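Local coordinates for NAD-dependent protein deacylase 2 (Archaeoglobus fulgidus, PDB 4TWJ) that removes acetyl and longer acyl groups such as myristoyl from protein lysines using NAD, and by deacetylating the chromatin protein Alba increases its affinity for DNA, at residues S15-V20 and I178-H183; V20-G25 and M104-A109; N79-A84 and G233-V238; I98-D103 and V190-V195. All blocks are in the same frame, centred on the assembly; numbering follows the deposited sequence.

Contact 1: S15-V20 and I178-H183; sequences SKHAVV and IEEAKH
With its CG opposite the backbone N (chi1 -167°), His17 extends its imidazole from the entry of strand 18-22 toward helix 171-182, and Glu180 meets it from the last turn of that helix through a chain bent at chi2 (-62°). The two side chains cross almost perpendicularly. His17 NE2 donates to Glu180 OE1 at 2.6 Å, a short bond that is practically straight, with 176° at the hydrogen. The oxygen lies in the ring plane, and the proton arrives on the syn side of a carboxylate turned only modestly from that plane. Over one face of the imidazole, displaced toward the rim, sits the backbone O of His183, just past the helix end and 3.7 Å from His17 CG. Val19, next but one along the chain, also faces the helix: its CG2 is 3.5 Å from Glu180 OE1, placing a methyl against the same acceptor atom. Asp185 bonds to the backbone of His17 and so fixes where the ring starts. The contact joins strand and helix on one side of the parallel sheet. A carboxylate in line with NE2, and a carbonyl over the ring at the negative end of a helix, would together probably favour a protonated His17.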
loop_
_atom_site.group_PDB
_atom_site.type_symbol
_atom_site.label_atom_id
_atom_site.label_comp_id
_atom_site.label_asym_id
_atom_site.label_seq_id
_atom_site.Cartn_x
_atom_site.Cartn_y
_atom_site.Cartn_z
ATOM N N SER A 15 17.634 1.636 13.965
ATOM C CA SER A 15 17.319 2.723 13.035
ATOM C C SER A 15 16.874 4.012 13.736
ATOM O O SER A 15 16.239 3.969 14.785
ATOM C CB SER A 15 16.236 2.276 12.048
ATOM O OG SER A 15 15.006 2.041 12.710
ATOM N N LYS A 16 17.224 5.147 13.139
ATOM C CA LYS A 16 16.735 6.454 13.578
ATOM C C LYS A 16 15.429 6.822 12.876
ATOM O O LYS A 16 14.655 7.636 13.380
ATOM C CB LYS A 16 17.781 7.533 13.298
ATOM N N HIS A 17 15.184 6.226 11.713
ATOM C CA HIS A 17 14.035 6.599 10.898
ATOM C C HIS A 17 13.666 5.494 9.915
ATOM O O HIS A 17 14.110 5.500 8.773
ATOM C CB HIS A 17 14.350 7.890 10.139
ATOM C CG HIS A 17 13.153 8.537 9.524
ATOM N ND1 HIS A 17 12.619 9.714 10.000
ATOM C CD2 HIS A 17 12.372 8.162 8.482
ATOM C CE1 HIS A 17 11.565 10.039 9.274
ATOM N NE2 HIS A 17 11.395 9.115 8.346
ATOM N N ALA A 18 12.847 4.551 10.370
ATOM C CA ALA A 18 12.431 3.423 9.540
ATOM C C ALA A 18 11.144 3.739 8.775
ATOM O O ALA A 18 10.236 4.386 9.300
ATOM C CB ALA A 18 12.251 2.185 10.399
ATOM N N VAL A 19 11.085 3.281 7.525
ATOM C CA VAL A 19 9.917 3.447 6.664
ATOM C C VAL A 19 9.477 2.071 6.171
ATOM O O VAL A 19 10.315 1.226 5.856
ATOM C CB VAL A 19 10.249 4.360 5.462
ATOM C CG1 VAL A 19 9.120 4.370 4.436
ATOM C CG2 VAL A 19 10.548 5.770 5.954
ATOM N N VAL A 20 8.165 1.852 6.131
ATOM C CA VAL A 20 7.594 0.622 5.588
ATOM C C VAL A 20 6.815 0.947 4.316
ATOM O O VAL A 20 6.095 1.942 4.267
ATOM C CB VAL A 20 6.692 -0.082 6.619
ATOM C CG1 VAL A 20 6.021 -1.303 6.006
ATOM C CG2 VAL A 20 7.515 -0.475 7.836
ATOM N N ILE A 178 8.607 10.571 -1.249
ATOM C CA ILE A 178 9.985 10.764 -1.722
ATOM C C ILE A 178 10.884 11.265 -0.589
ATOM O O ILE A 178 11.997 10.765 -0.399
ATOM C CB ILE A 178 10.042 11.744 -2.914
ATOM C CG1 ILE A 178 9.431 11.090 -4.154
ATOM C CG2 ILE A 178 11.479 12.176 -3.204
ATOM C CD1 ILE A 178 9.094 12.061 -5.264
ATOM N N GLU A 179 10.399 12.249 0.162
ATOM C CA GLU A 179 11.156 12.782 1.296
ATOM C C GLU A 179 11.419 11.730 2.371
ATOM O O GLU A 179 12.509 11.689 2.950
ATOM C CB GLU A 179 10.441 13.994 1.889
ATOM C CG GLU A 179 10.473 15.201 0.972
ATOM C CD GLU A 179 11.888 15.657 0.695
ATOM O OE1 GLU A 179 12.595 15.974 1.671
ATOM O OE2 GLU A 179 12.291 15.681 -0.484
ATOM N N GLU A 180 10.428 10.879 2.633
ATOM C CA GLU A 180 10.618 9.756 3.549
ATOM C C GLU A 180 11.703 8.808 3.041
ATOM O O GLU A 180 12.600 8.430 3.795
ATOM C CB GLU A 180 9.305 8.998 3.762
ATOM C CG GLU A 180 8.310 9.734 4.648
ATOM C CD GLU A 180 8.835 9.967 6.052
ATOM O OE1 GLU A 180 9.442 9.045 6.630
ATOM O OE2 GLU A 180 8.649 11.081 6.577
ATOM N N ALA A 181 11.635 8.443 1.763
ATOM C CA ALA A 181 12.630 7.546 1.171
ATOM C C ALA A 181 14.038 8.145 1.215
ATOM O O ALA A 181 15.001 7.440 1.510
ATOM C CB ALA A 181 12.253 7.199 -0.260
ATOM N N LYS A 182 14.142 9.443 0.946
ATOM C CA LYS A 182 15.440 10.131 0.910
ATOM C C LYS A 182 16.103 10.271 2.272
ATOM O O LYS A 182 17.323 10.424 2.344
ATOM C CB LYS A 182 15.291 11.528 0.298
ATOM C CG LYS A 182 15.067 11.508 -1.199
ATOM C CD LYS A 182 14.677 12.869 -1.743
ATOM C CE LYS A 182 15.861 13.800 -1.898
ATOM N NZ LYS A 182 15.677 14.644 -3.116
ATOM N N HIS A 183 15.316 10.233 3.345
ATOM C CA HIS A 183 15.835 10.546 4.671
ATOM C C HIS A 183 15.534 9.486 5.723
ATOM O O HIS A 183 15.461 9.780 6.912
ATOM C CB HIS A 183 15.343 11.934 5.085
ATOM C CG HIS A 183 15.791 13.001 4.142
ATOM N ND1 HIS A 183 14.937 13.633 3.267
ATOM C CD2 HIS A 183 17.027 13.485 3.875
ATOM C CE1 HIS A 183 15.623 14.486 2.529
ATOM N NE2 HIS A 183 16.893 14.411 2.872
#

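Contact 2: V20-G25 and M104-A109; sequences VFTGAG and MLHQRA. With ACT (acetate ion), chain F.
Thr22 OG1 is held from two directions, by the imidazole of His106 across the contact and by the hydroxyl of Thr99 on the adjoining strand. Its distance to His106 NE2 is 2.8 Å, and the hydroxyl lies at the edge of the ring, near its plane; either partner could supply the proton. A chi1 of 67° sets OG1 between the backbone N and the carbonyl carbon, while CG2 of the same threonine packs beside the ring edge, 3.7 Å from His106 CE1. Hydroxyl and methyl thus both meet the NE2 corner of the imidazole, and the two side chains approach from opposite directions in a fully buried setting.

Beyond Thr22 the chain enters the Gly23-Ala24-Gly25 sequence, which begins the NAD-binding segment of the sirtuin Rossmann fold. Ala24 N donates to OXT of a bound acetate at 3.2 Å, so the backbone here offers an N-H to a small anion, probably from the crystallisation liquor; Gly23 O is taken by Asn101 ND2. Thr22 immediately precedes the first NAD-binding residue, Gly23.

His106 belongs to the short helix 105-108, which links strands 94-99 and 114-116. Its side chain crosses over Val97 and Thr99 of the intervening strand to reach strand 18-22, with Val114 beside it, and the rings of His106 and His82 of helix 80-90 pack as an edge-to-face pair.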
loop_
_atom_site.group_PDB
_atom_site.type_symbol
_atom_site.label_atom_id
_atom_site.label_comp_id
_atom_site.label_asym_id
_atom_site.label_seq_id
_atom_site.Cartn_x
_atom_site.Cartn_y
_atom_site.Cartn_z
ATOM N N VAL A 20 8.165 1.852 6.131
ATOM C CA VAL A 20 7.594 0.622 5.588
ATOM C C VAL A 20 6.815 0.947 4.316
ATOM O O VAL A 20 6.095 1.942 4.267
ATOM C CB VAL A 20 6.692 -0.082 6.619
ATOM C CG1 VAL A 20 6.021 -1.303 6.006
ATOM C CG2 VAL A 20 7.515 -0.475 7.836
ATOM N N PHE A 21 6.985 0.102 3.300
ATOM C CA PHE A 21 6.397 0.286 1.971
ATOM C C PHE A 21 5.607 -0.983 1.661
ATOM O O PHE A 21 6.172 -2.081 1.690
ATOM C CB PHE A 21 7.528 0.504 0.962
ATOM C CG PHE A 21 7.085 0.618 -0.473
ATOM C CD1 PHE A 21 6.983 1.860 -1.084
ATOM C CD2 PHE A 21 6.837 -0.522 -1.234
ATOM C CE1 PHE A 21 6.617 1.969 -2.417
ATOM C CE2 PHE A 21 6.470 -0.418 -2.567
ATOM C CZ PHE A 21 6.359 0.829 -3.155
ATOM N N THR A 22 4.309 -0.850 1.389
ATOM C CA THR A 22 3.464 -2.030 1.186
ATOM C C THR A 22 2.687 -2.019 -0.119
ATOM O O THR A 22 2.336 -0.962 -0.645
ATOM C CB THR A 22 2.470 -2.222 2.351
ATOM O OG1 THR A 22 1.510 -1.157 2.358
ATOM C CG2 THR A 22 3.213 -2.246 3.679
ATOM N N GLY A 23 2.411 -3.223 -0.613
ATOM C CA GLY A 23 1.582 -3.433 -1.795
ATOM C C GLY A 23 0.541 -4.507 -1.548
ATOM O O GLY A 23 0.270 -4.876 -0.398
ATOM N N ALA A 24 -0.023 -5.025 -2.637
ATOM C CA ALA A 24 -1.199 -5.902 -2.573
ATOM C C ALA A 24 -0.981 -7.221 -1.831
ATOM O O ALA A 24 -1.950 -7.827 -1.365
ATOM C CB ALA A 24 -1.722 -6.176 -3.977
ATOM N N GLY A 25 0.271 -7.663 -1.722
ATOM C CA GLY A 25 0.601 -8.910 -1.029
ATOM C C GLY A 25 0.149 -8.966 0.422
ATOM O O GLY A 25 -0.104 -10.050 0.957
ATOM N N MET A 104 -7.349 0.990 2.998
ATOM C CA MET A 104 -7.263 1.652 4.308
ATOM C C MET A 104 -7.046 0.702 5.496
ATOM O O MET A 104 -7.323 1.068 6.638
ATOM C CB MET A 104 -8.504 2.521 4.555
ATOM C CG MET A 104 -8.789 3.515 3.443
ATOM S SD MET A 104 -10.303 4.444 3.740
ATOM C CE MET A 104 -9.763 5.559 5.027
ATOM N N LEU A 105 -6.532 -0.498 5.233
ATOM C CA LEU A 105 -6.312 -1.483 6.297
ATOM C C LEU A 105 -5.229 -1.059 7.282
ATOM O O LEU A 105 -5.286 -1.426 8.459
ATOM C CB LEU A 105 -5.974 -2.857 5.714
ATOM C CG LEU A 105 -7.129 -3.591 5.027
ATOM C CD1 LEU A 105 -6.633 -4.864 4.367
ATOM C CD2 LEU A 105 -8.234 -3.905 6.020
ATOM N N HIS A 106 -4.243 -0.295 6.814
ATOM C CA HIS A 106 -3.214 0.225 7.715
ATOM C C HIS A 106 -3.838 1.118 8.788
ATOM O O HIS A 106 -3.575 0.936 9.980
ATOM C CB HIS A 106 -2.131 0.992 6.949
ATOM C CG HIS A 106 -1.195 0.110 6.180
ATOM N ND1 HIS A 106 -0.408 -0.843 6.785
ATOM C CD2 HIS A 106 -0.904 0.054 4.858
ATOM C CE1 HIS A 106 0.319 -1.459 5.869
ATOM N NE2 HIS A 106 0.038 -0.932 4.691
ATOM N N GLN A 107 -4.675 2.061 8.359
ATOM C CA GLN A 107 -5.331 2.997 9.277
ATOM C C GLN A 107 -6.270 2.271 10.234
ATOM O O GLN A 107 -6.343 2.617 11.414
ATOM C CB GLN A 107 -6.119 4.070 8.517
ATOM C CG GLN A 107 -5.276 5.005 7.666
ATOM C CD GLN A 107 -5.171 4.531 6.234
ATOM O OE1 GLN A 107 -4.836 3.377 5.982
ATOM N NE2 GLN A 107 -5.477 5.411 5.289
ATOM N N ARG A 108 -6.978 1.266 9.723
ATOM C CA ARG A 108 -7.905 0.475 10.538
ATOM C C ARG A 108 -7.182 -0.409 11.559
ATOM O O ARG A 108 -7.779 -0.830 12.553
ATOM C CB ARG A 108 -8.818 -0.376 9.648
ATOM C CG ARG A 108 -9.823 0.443 8.848
ATOM C CD ARG A 108 -11.129 -0.304 8.631
ATOM N NE ARG A 108 -10.974 -1.453 7.744
ATOM C CZ ARG A 108 -11.959 -2.281 7.398
ATOM N NH1 ARG A 108 -13.192 -2.104 7.865
ATOM N NH2 ARG A 108 -11.712 -3.296 6.582
ATOM N N ALA A 109 -5.901 -0.681 11.310
ATOM C CA ALA A 109 -5.053 -1.403 12.259
ATOM C C ALA A 109 -4.403 -0.484 13.299
ATOM O O ALA A 109 -3.745 -0.970 14.218
ATOM C CB ALA A 109 -3.979 -2.180 11.509
HETATM C C ACT F . 2.096 -6.095 -5.890
HETATM O O ACT F . 3.138 -6.039 -6.574
HETATM O OXT ACT F . 1.532 -5.062 -5.474
HETATM C CH3 ACT F . 1.515 -7.437 -5.560
#

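Contact 3: N79-A84 and G233-V238; sequences NPAHYA and GKAGEV. With ACT (acetate ion), chain G.
Ala81 points its CB toward the first turn of helix 235-249, whereas the CB of Ala235 is set aslant to the approach; the two methyls meet at 3.9 Å. The Ala81 methyl rests just as much on backbone, with its CB 3.7 Å from Ala235 O. Beside it the pyrrolidine of Pro80 turns toward the same helix and lays CB 3.5 Å from Gly236 O. The CA atoms of Ala81 and Gly236 lie 4.4 Å apart.

No hydrogen bond spans the contact, but the start of helix 80-90 is capped from within. Asn79 and His82 form a capping box: Asn79 OD1 accepts from Ala81 N at 2.9 Å, the donor lying in the plane of the side-chain carbonyl, and more weakly from His82 N, while Asn79 N donates to His82 ND1 at 3.3 Å. At the other helix start, Gly236 N donates to O of an acetate, probably from the crystallisation liquor, at 2.9 Å, consistent with the partial positive charge there. Ala235 binds NAD, so the packing borders the cofactor site.

Farther along, Ala84 packs on Leu239 and Val243. Helix 80-90 thereby joins its first turns to helix 235-249, which follows edge strand 229-232.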
loop_
_atom_site.group_PDB
_atom_site.type_symbol
_atom_site.label_atom_id
_atom_site.label_comp_id
_atom_site.label_asym_id
_atom_site.label_seq_id
_atom_site.Cartn_x
_atom_site.Cartn_y
_atom_site.Cartn_z
ATOM N N ASN A 79 -4.999 -7.764 9.132
ATOM C CA ASN A 79 -4.355 -9.011 9.535
ATOM C C ASN A 79 -3.127 -8.716 10.414
ATOM O O ASN A 79 -2.788 -7.548 10.614
ATOM C CB ASN A 79 -3.993 -9.843 8.290
ATOM C CG ASN A 79 -2.978 -9.159 7.384
ATOM O OD1 ASN A 79 -1.908 -8.749 7.825
ATOM N ND2 ASN A 79 -3.310 -9.057 6.099
ATOM N N PRO A 80 -2.469 -9.765 10.951
ATOM C CA PRO A 80 -1.322 -9.556 11.846
ATOM C C PRO A 80 -0.163 -8.732 11.274
ATOM O O PRO A 80 0.571 -8.114 12.043
ATOM C CB PRO A 80 -0.867 -10.982 12.157
ATOM C CG PRO A 80 -2.122 -11.781 12.078
ATOM C CD PRO A 80 -2.853 -11.191 10.906
ATOM N N ALA A 81 -0.001 -8.711 9.952
ATOM C CA ALA A 81 1.027 -7.865 9.332
ATOM C C ALA A 81 0.707 -6.380 9.526
ATOM O O ALA A 81 1.597 -5.585 9.841
ATOM C CB ALA A 81 1.185 -8.193 7.855
ATOM N N HIS A 82 -0.560 -6.010 9.352
ATOM C CA HIS A 82 -0.992 -4.632 9.574
ATOM C C HIS A 82 -0.815 -4.235 11.035
ATOM O O HIS A 82 -0.364 -3.135 11.332
ATOM C CB HIS A 82 -2.452 -4.429 9.167
ATOM C CG HIS A 82 -2.709 -4.620 7.705
ATOM N ND1 HIS A 82 -3.283 -5.764 7.197
ATOM C CD2 HIS A 82 -2.483 -3.811 6.644
ATOM C CE1 HIS A 82 -3.397 -5.655 5.886
ATOM N NE2 HIS A 82 -2.921 -4.477 5.525
ATOM N N TYR A 83 -1.176 -5.132 11.949
ATOM C CA TYR A 83 -1.044 -4.834 13.374
ATOM C C TYR A 83 0.421 -4.729 13.797
ATOM O O TYR A 83 0.764 -3.886 14.625
ATOM C CB TYR A 83 -1.788 -5.865 14.224
ATOM C CG TYR A 83 -3.289 -5.711 14.135
ATOM C CD1 TYR A 83 -3.914 -4.564 14.615
ATOM C CD2 TYR A 83 -4.082 -6.702 13.561
ATOM C CE1 TYR A 83 -5.285 -4.406 14.530
ATOM C CE2 TYR A 83 -5.454 -6.554 13.476
ATOM C CZ TYR A 83 -6.050 -5.405 13.960
ATOM O OH TYR A 83 -7.413 -5.248 13.879
ATOM N N ALA A 84 1.278 -5.566 13.216
ATOM C CA ALA A 84 2.714 -5.504 13.500
ATOM C C ALA A 84 3.303 -4.164 13.067
ATOM O O ALA A 84 4.071 -3.548 13.806
ATOM C CB ALA A 84 3.442 -6.649 12.819
ATOM N N GLY A 233 8.263 -15.465 2.729
ATOM C CA GLY A 233 7.251 -15.998 3.631
ATOM C C GLY A 233 5.970 -15.196 3.602
ATOM O O GLY A 233 5.841 -14.243 2.831
ATOM N N LYS A 234 5.017 -15.590 4.445
ATOM C CA LYS A 234 3.762 -14.868 4.595
ATOM C C LYS A 234 3.965 -13.704 5.560
ATOM O O LYS A 234 4.444 -13.901 6.680
ATOM C CB LYS A 234 2.670 -15.799 5.125
ATOM N N ALA A 235 3.593 -12.501 5.125
ATOM C CA ALA A 235 3.778 -11.287 5.934
ATOM C C ALA A 235 3.108 -11.380 7.306
ATOM O O ALA A 235 3.636 -10.870 8.294
ATOM C CB ALA A 235 3.266 -10.064 5.182
ATOM N N GLY A 236 1.949 -12.034 7.364
ATOM C CA GLY A 236 1.213 -12.203 8.614
ATOM C C GLY A 236 1.939 -13.055 9.640
ATOM O O GLY A 236 1.673 -12.944 10.835
ATOM N N GLU A 237 2.843 -13.911 9.168
ATOM C CA GLU A 237 3.689 -14.727 10.034
ATOM C C GLU A 237 5.011 -14.029 10.331
ATOM O O GLU A 237 5.444 -13.978 11.482
ATOM C CB GLU A 237 3.972 -16.080 9.380
ATOM C CG GLU A 237 2.726 -16.908 9.112
ATOM C CD GLU A 237 3.031 -18.230 8.434
ATOM O OE1 GLU A 237 4.133 -18.780 8.649
ATOM O OE2 GLU A 237 2.164 -18.723 7.683
ATOM N N VAL A 238 5.638 -13.484 9.291
ATOM C CA VAL A 238 6.969 -12.892 9.405
ATOM C C VAL A 238 6.979 -11.609 10.242
ATOM O O VAL A 238 7.825 -11.457 11.121
ATOM C CB VAL A 238 7.576 -12.602 8.011
ATOM C CG1 VAL A 238 8.881 -11.823 8.129
ATOM C CG2 VAL A 238 7.802 -13.902 7.246
HETATM C C ACT G . -0.725 -12.431 5.114
HETATM O O ACT G . 0.277 -13.162 5.270
HETATM O OXT ACT G . -0.794 -11.589 4.190
HETATM C CH3 ACT G . -1.878 -12.568 6.064
#

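Contact 4: I98-D103 and V190-V195; sequences ITQNID and VGSSLV. With ACT (acetate ion), chain E; ACT (acetate ion), chain F.
The NAD-binding residues Gln100 and Ser192 meet where two loops leave the C-terminal ends of strands 94-99 and 186-190, which flank strand 18-22 in the Rossmann-fold sheet. The tight part is one buried bond: Gln100 NE2 donates to Ser192 OG at 2.8 Å, nearly in its own amide plane but bent to 137° at the hydrogen. The glutamine side chain, extended at chi2 (180°), spans most of the 8.6 Å between the CA atoms of Gln100 and Ser192. The hydroxyl is gripped a second time, by Leu194 N at 3.2 Å, an ST turn that fixes its loop. The backbone O of Gln100 accepts a hydrogen bond from ND1 of His118, the predicted proton acceptor.

Outward, the two loops diverge and bind small ions. Ser193, exposed, directs its N to O of an acetate at 2.8 Å, and Ala24 N holds the other oxygen of that ion. A second acetate lies by Ile102, whose N is 3.2 Å from its O. Here the substrate too comes in: Val195 bonds to the peptide backbone and Ile102 packs on its modified side chain. An ST turn also steadies the loop of Gln100, Asn101 N donating to Thr99 OG1 at 3.0 Å.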
loop_
_atom_site.group_PDB
_atom_site.type_symbol
_atom_site.label_atom_id
_atom_site.label_comp_id
_atom_site.label_asym_id
_atom_site.label_seq_id
_atom_site.Cartn_x
_atom_site.Cartn_y
_atom_site.Cartn_z
ATOM N N ILE A 98 4.293 3.862 3.652
ATOM C CA ILE A 98 3.974 4.229 2.285
ATOM C C ILE A 98 3.249 3.042 1.681
ATOM O O ILE A 98 3.783 1.938 1.674
ATOM C CB ILE A 98 5.251 4.524 1.472
ATOM C CG1 ILE A 98 6.032 5.684 2.099
ATOM C CG2 ILE A 98 4.900 4.841 0.026
ATOM C CD1 ILE A 98 7.450 5.818 1.591
ATOM N N THR A 99 2.038 3.246 1.172
ATOM C CA THR A 99 1.287 2.119 0.629
ATOM C C THR A 99 0.746 2.372 -0.773
ATOM O O THR A 99 0.361 3.489 -1.120
ATOM C CB THR A 99 0.137 1.669 1.564
ATOM O OG1 THR A 99 -0.406 0.436 1.081
ATOM C CG2 THR A 99 -0.967 2.714 1.645
ATOM N N GLN A 100 0.725 1.301 -1.557
ATOM C CA GLN A 100 0.122 1.295 -2.879
ATOM C C GLN A 100 -1.348 0.896 -2.791
ATOM O O GLN A 100 -2.061 0.950 -3.791
ATOM C CB GLN A 100 0.855 0.298 -3.778
ATOM C CG GLN A 100 2.329 0.611 -3.976
ATOM C CD GLN A 100 3.031 -0.397 -4.861
ATOM O OE1 GLN A 100 2.859 -0.396 -6.077
ATOM N NE2 GLN A 100 3.833 -1.262 -4.258
ATOM N N ASN A 101 -1.785 0.486 -1.600
ATOM C CA ASN A 101 -3.114 -0.093 -1.404
ATOM C C ASN A 101 -4.183 0.954 -1.128
ATOM O O ASN A 101 -3.896 2.011 -0.577
ATOM C CB ASN A 101 -3.078 -1.099 -0.251
ATOM C CG ASN A 101 -2.024 -2.170 -0.445
ATOM O OD1 ASN A 101 -1.693 -2.532 -1.572
ATOM N ND2 ASN A 101 -1.483 -2.674 0.659
ATOM N N ILE A 102 -5.423 0.632 -1.497
ATOM C CA ILE A 102 -6.530 1.590 -1.443
ATOM C C ILE A 102 -7.604 1.193 -0.429
ATOM O O ILE A 102 -8.660 1.827 -0.365
ATOM C CB ILE A 102 -7.182 1.761 -2.835
ATOM C CG1 ILE A 102 -7.753 0.433 -3.354
ATOM C CG2 ILE A 102 -6.165 2.321 -3.818
ATOM C CD1 ILE A 102 -8.738 0.599 -4.493
ATOM N N ASP A 103 -7.303 0.173 0.372
ATOM C CA ASP A 103 -8.275 -0.468 1.266
ATOM C C ASP A 103 -8.282 0.085 2.693
ATOM O O ASP A 103 -9.109 -0.330 3.507
ATOM C CB ASP A 103 -8.016 -1.983 1.312
ATOM C CG ASP A 103 -6.569 -2.329 1.655
ATOM O OD1 ASP A 103 -6.053 -3.318 1.107
ATOM O OD2 ASP A 103 -5.938 -1.611 2.455
ATOM N N VAL A 190 7.076 -4.693 2.030
ATOM C CA VAL A 190 6.249 -5.846 2.414
ATOM C C VAL A 190 5.111 -6.046 1.410
ATOM O O VAL A 190 4.254 -5.179 1.252
ATOM C CB VAL A 190 5.641 -5.682 3.826
ATOM C CG1 VAL A 190 4.907 -6.952 4.246
ATOM C CG2 VAL A 190 6.716 -5.328 4.845
ATOM N N GLY A 191 5.099 -7.196 0.742
ATOM C CA GLY A 191 3.999 -7.546 -0.146
ATOM C C GLY A 191 3.896 -6.699 -1.399
ATOM O O GLY A 191 2.796 -6.313 -1.792
ATOM N N SER A 192 5.033 -6.405 -2.024
ATOM C CA SER A 192 5.041 -5.740 -3.333
ATOM C C SER A 192 6.093 -6.343 -4.254
ATOM O O SER A 192 7.212 -6.627 -3.829
ATOM C CB SER A 192 5.290 -4.239 -3.184
ATOM O OG SER A 192 5.321 -3.605 -4.458
ATOM N N SER A 193 5.734 -6.512 -5.526
ATOM C CA SER A 193 6.669 -7.013 -6.539
ATOM C C SER A 193 7.480 -5.888 -7.194
ATOM O O SER A 193 8.373 -6.152 -7.998
ATOM C CB SER A 193 5.930 -7.840 -7.603
ATOM O OG SER A 193 4.779 -7.167 -8.074
ATOM N N LEU A 194 7.169 -4.639 -6.843
ATOM C CA LEU A 194 7.928 -3.471 -7.296
ATOM C C LEU A 194 7.954 -3.348 -8.823
ATOM O O LEU A 194 8.994 -3.086 -9.430
ATOM C CB LEU A 194 9.344 -3.472 -6.698
ATOM C CG LEU A 194 9.361 -3.522 -5.165
ATOM C CD1 LEU A 194 10.774 -3.672 -4.628
ATOM C CD2 LEU A 194 8.694 -2.283 -4.584
ATOM N N VAL A 195 6.778 -3.518 -9.421
ATOM C CA VAL A 195 6.596 -3.382 -10.868
ATOM C C VAL A 195 5.654 -2.231 -11.241
ATOM O O VAL A 195 5.393 -2.008 -12.424
ATOM C CB VAL A 195 6.079 -4.700 -11.500
ATOM C CG1 VAL A 195 7.126 -5.794 -11.362
ATOM C CG2 VAL A 195 4.752 -5.137 -10.895
HETATM C C ACT E . -5.409 -2.778 -2.829
HETATM O O ACT E . -5.956 -2.475 -1.750
HETATM O OXT ACT E . -5.142 -1.915 -3.692
HETATM C CH3 ACT E . -5.064 -4.212 -3.096
HETATM C C ACT F . 2.096 -6.095 -5.890
HETATM O O ACT F . 3.138 -6.039 -6.574
HETATM O OXT ACT F . 1.532 -5.062 -5.474
HETATM C CH3 ACT F . 1.515 -7.437 -5.560
#

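How the contacts relate
From the N terminus, strand 18-22 is used first: contact 1 joins its beginning to the end of helix 171-182, closing a long loop, and contact 2, nested within that loop, joins its end to helix 105-108. Contact 3 opens at residue 79 and closes at 238, crossing both, and ties helix 80-90 to the C-terminal helix 235-249. Contact 4, from 98 to 195, nests inside contact 3 and crosses contacts 1 and 2. Its strand 94-99 neighbours strand 18-22, with Val20 O close to Ile98 N. Contacts 2 and 4, centres about 8 Å apart, share an acetate at the NAD site; Ala235 packs on Val190, bringing contact 3 against contact 4.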